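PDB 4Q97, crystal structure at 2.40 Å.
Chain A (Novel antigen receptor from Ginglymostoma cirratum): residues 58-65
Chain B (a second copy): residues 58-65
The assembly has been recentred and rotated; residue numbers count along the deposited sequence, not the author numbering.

Chain A 58-65: FATTSPVK
Chain B 58-65: FATTSPVK

Two identical segments can pack across a two-fold axis without a single hydrogen bond between them, through van der Waals contacts among alanine, threonine, serine and valine, as residues 58-65 of this shark antigen receptor illustrate. Each copy is extended: strand at 58-60 (phi/psi near -120/140), a loop at 61-63 that stays extended (near -70/150), and strand again at 64-65. The segments run roughly antiparallel, their directions 151° apart, with A:Ser62 CA 6.1 Å from B:Ser62 CA at the axis and A:Thr61 CA 5.9 Å from B:Val64 CA.

A:Ala59, A:Thr61 and A:Val64 point toward chain B, as their mates do toward chain A. A:Val64, chi1 -75° (m), fits its two methyls to different surfaces: CG2 lies 3.8 Å from B:Ala59 CB, an apolar pairing, while CG1 lies 3.5 Å from B:Thr60 O and 3.8 Å from B:Thr61 CA. Symmetry repeats each contact. In its p rotamer (chi1 70°) A:Thr61 CG2 faces the partner, 3.6 Å from B:Thr61 OG1, a van der Waals contact, and 4.4 Å from B:Val64 CG2; the B:Thr61 hydroxyl is satisfied by hydrogen bonding elsewhere in the structure. A:Ser62 (m) points sideways, and A:Ser62 CB lies 4.5 Å from B:Ser62 CB. A:Thr60 (m), A:Pro63 (C-gamma endo) and the extended A:Lys65 (chi1 t) point away, while A:Phe58 (chi1 71°, p; chi2 90°) remains out of reach. Together the stretches bury 427 Å².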

# COMPACT_ATOMS: atom_id res chain seq x y z
N PHE A 58 2.54 -12.30 5.65
CA PHE A 58 2.61 -10.85 5.54
C PHE A 58 4.01 -10.25 5.53
O PHE A 58 4.90 -10.68 6.27
CB PHE A 58 1.71 -10.15 6.59
CG PHE A 58 2.21 -10.25 8.00
CD1 PHE A 58 3.05 -9.27 8.53
CD2 PHE A 58 1.80 -11.29 8.83
CE1 PHE A 58 3.50 -9.35 9.84
CE2 PHE A 58 2.24 -11.37 10.15
CZ PHE A 58 3.09 -10.40 10.65
N ALA A 59 4.19 -9.26 4.66
CA ALA A 59 5.40 -8.47 4.58
C ALA A 59 5.07 -7.01 4.86
O ALA A 59 4.00 -6.53 4.49
CB ALA A 59 6.05 -8.62 3.22
N THR A 60 5.99 -6.33 5.52
CA THR A 60 5.86 -4.90 5.76
C THR A 60 7.03 -4.23 5.05
O THR A 60 8.18 -4.66 5.21
CB THR A 60 5.86 -4.57 7.27
OG1 THR A 60 4.79 -5.28 7.91
CG2 THR A 60 5.69 -3.07 7.51
N THR A 61 6.74 -3.22 4.24
CA THR A 61 7.77 -2.48 3.51
C THR A 61 8.62 -1.67 4.48
O THR A 61 8.19 -1.39 5.60
CB THR A 61 7.17 -1.54 2.43
OG1 THR A 61 6.50 -0.44 3.05
CG2 THR A 61 6.20 -2.29 1.50
N SER A 62 9.83 -1.31 4.04
CA SER A 62 10.65 -0.33 4.72
C SER A 62 9.96 1.03 4.56
O SER A 62 9.37 1.29 3.50
CB SER A 62 12.06 -0.28 4.13
OG SER A 62 12.83 -1.41 4.51
N PRO A 63 10.03 1.89 5.59
CA PRO A 63 9.30 3.15 5.51
C PRO A 63 9.98 4.17 4.61
O PRO A 63 11.21 4.18 4.49
CB PRO A 63 9.31 3.64 6.95
CG PRO A 63 10.60 3.12 7.49
CD PRO A 63 10.79 1.77 6.85
N VAL A 64 9.19 5.03 3.98
CA VAL A 64 9.72 6.16 3.24
C VAL A 64 9.43 7.47 3.96
O VAL A 64 8.44 7.60 4.69
CB VAL A 64 9.19 6.25 1.79
CG1 VAL A 64 9.86 5.20 0.92
CG2 VAL A 64 7.67 6.12 1.75
N LYS A 65 10.30 8.44 3.71
CA LYS A 65 10.18 9.78 4.25
C LYS A 65 9.41 10.61 3.23
O LYS A 65 9.90 10.86 2.13
CB LYS A 65 11.58 10.35 4.45
CG LYS A 65 11.68 11.52 5.42
CD LYS A 65 13.14 11.94 5.55
CE LYS A 65 13.44 12.51 6.92
NZ LYS A 65 14.77 13.17 6.93
N PHE B 58 4.54 12.19 -4.58
CA PHE B 58 4.52 10.73 -4.46
C PHE B 58 5.83 10.09 -4.02
O PHE B 58 6.92 10.48 -4.45
CB PHE B 58 3.96 10.06 -5.73
CG PHE B 58 4.87 10.13 -6.93
CD1 PHE B 58 5.79 9.12 -7.18
CD2 PHE B 58 4.76 11.18 -7.84
CE1 PHE B 58 6.61 9.18 -8.30
CE2 PHE B 58 5.58 11.24 -8.96
CZ PHE B 58 6.51 10.23 -9.19
N ALA B 59 5.70 9.10 -3.14
CA ALA B 59 6.82 8.27 -2.71
C ALA B 59 6.54 6.82 -3.08
O ALA B 59 5.39 6.38 -3.06
CB ALA B 59 7.04 8.40 -1.21
N THR B 60 7.59 6.10 -3.44
CA THR B 60 7.49 4.67 -3.71
C THR B 60 8.36 3.97 -2.68
O THR B 60 9.53 4.34 -2.50
CB THR B 60 7.92 4.33 -5.15
OG1 THR B 60 7.11 5.06 -6.08
CG2 THR B 60 7.78 2.84 -5.44
N THR B 61 7.80 2.97 -2.00
CA THR B 61 8.53 2.20 -1.00
C THR B 61 9.61 1.34 -1.67
O THR B 61 9.53 1.05 -2.87
CB THR B 61 7.61 1.29 -0.15
OG1 THR B 61 7.10 0.21 -0.95
CG2 THR B 61 6.44 2.08 0.45
N SER B 62 10.62 0.96 -0.89
CA SER B 62 11.59 -0.06 -1.30
C SER B 62 10.84 -1.38 -1.35
O SER B 62 9.96 -1.62 -0.52
CB SER B 62 12.74 -0.15 -0.30
OG SER B 62 13.64 0.94 -0.43
N PRO B 63 11.18 -2.26 -2.32
CA PRO B 63 10.42 -3.49 -2.47
C PRO B 63 10.77 -4.52 -1.40
O PRO B 63 11.89 -4.55 -0.91
CB PRO B 63 10.86 -3.99 -3.85
CG PRO B 63 12.27 -3.52 -3.97
CD PRO B 63 12.30 -2.18 -3.28
N VAL B 64 9.79 -5.36 -1.05
CA VAL B 64 10.04 -6.50 -0.19
C VAL B 64 9.92 -7.80 -0.96
O VAL B 64 9.20 -7.90 -1.96
CB VAL B 64 9.09 -6.56 1.03
CG1 VAL B 64 9.50 -5.52 2.07
CG2 VAL B 64 7.64 -6.39 0.61
N LYS B 65 10.65 -8.80 -0.47
CA LYS B 65 10.64 -10.14 -1.02
C LYS B 65 9.57 -10.94 -0.29
O LYS B 65 9.69 -11.19 0.91
CB LYS B 65 12.02 -10.76 -0.80
CG LYS B 65 12.37 -11.93 -1.69
CD LYS B 65 13.79 -12.39 -1.38
CE LYS B 65 14.47 -12.98 -2.60
NZ LYS B 65 15.72 -13.68 -2.21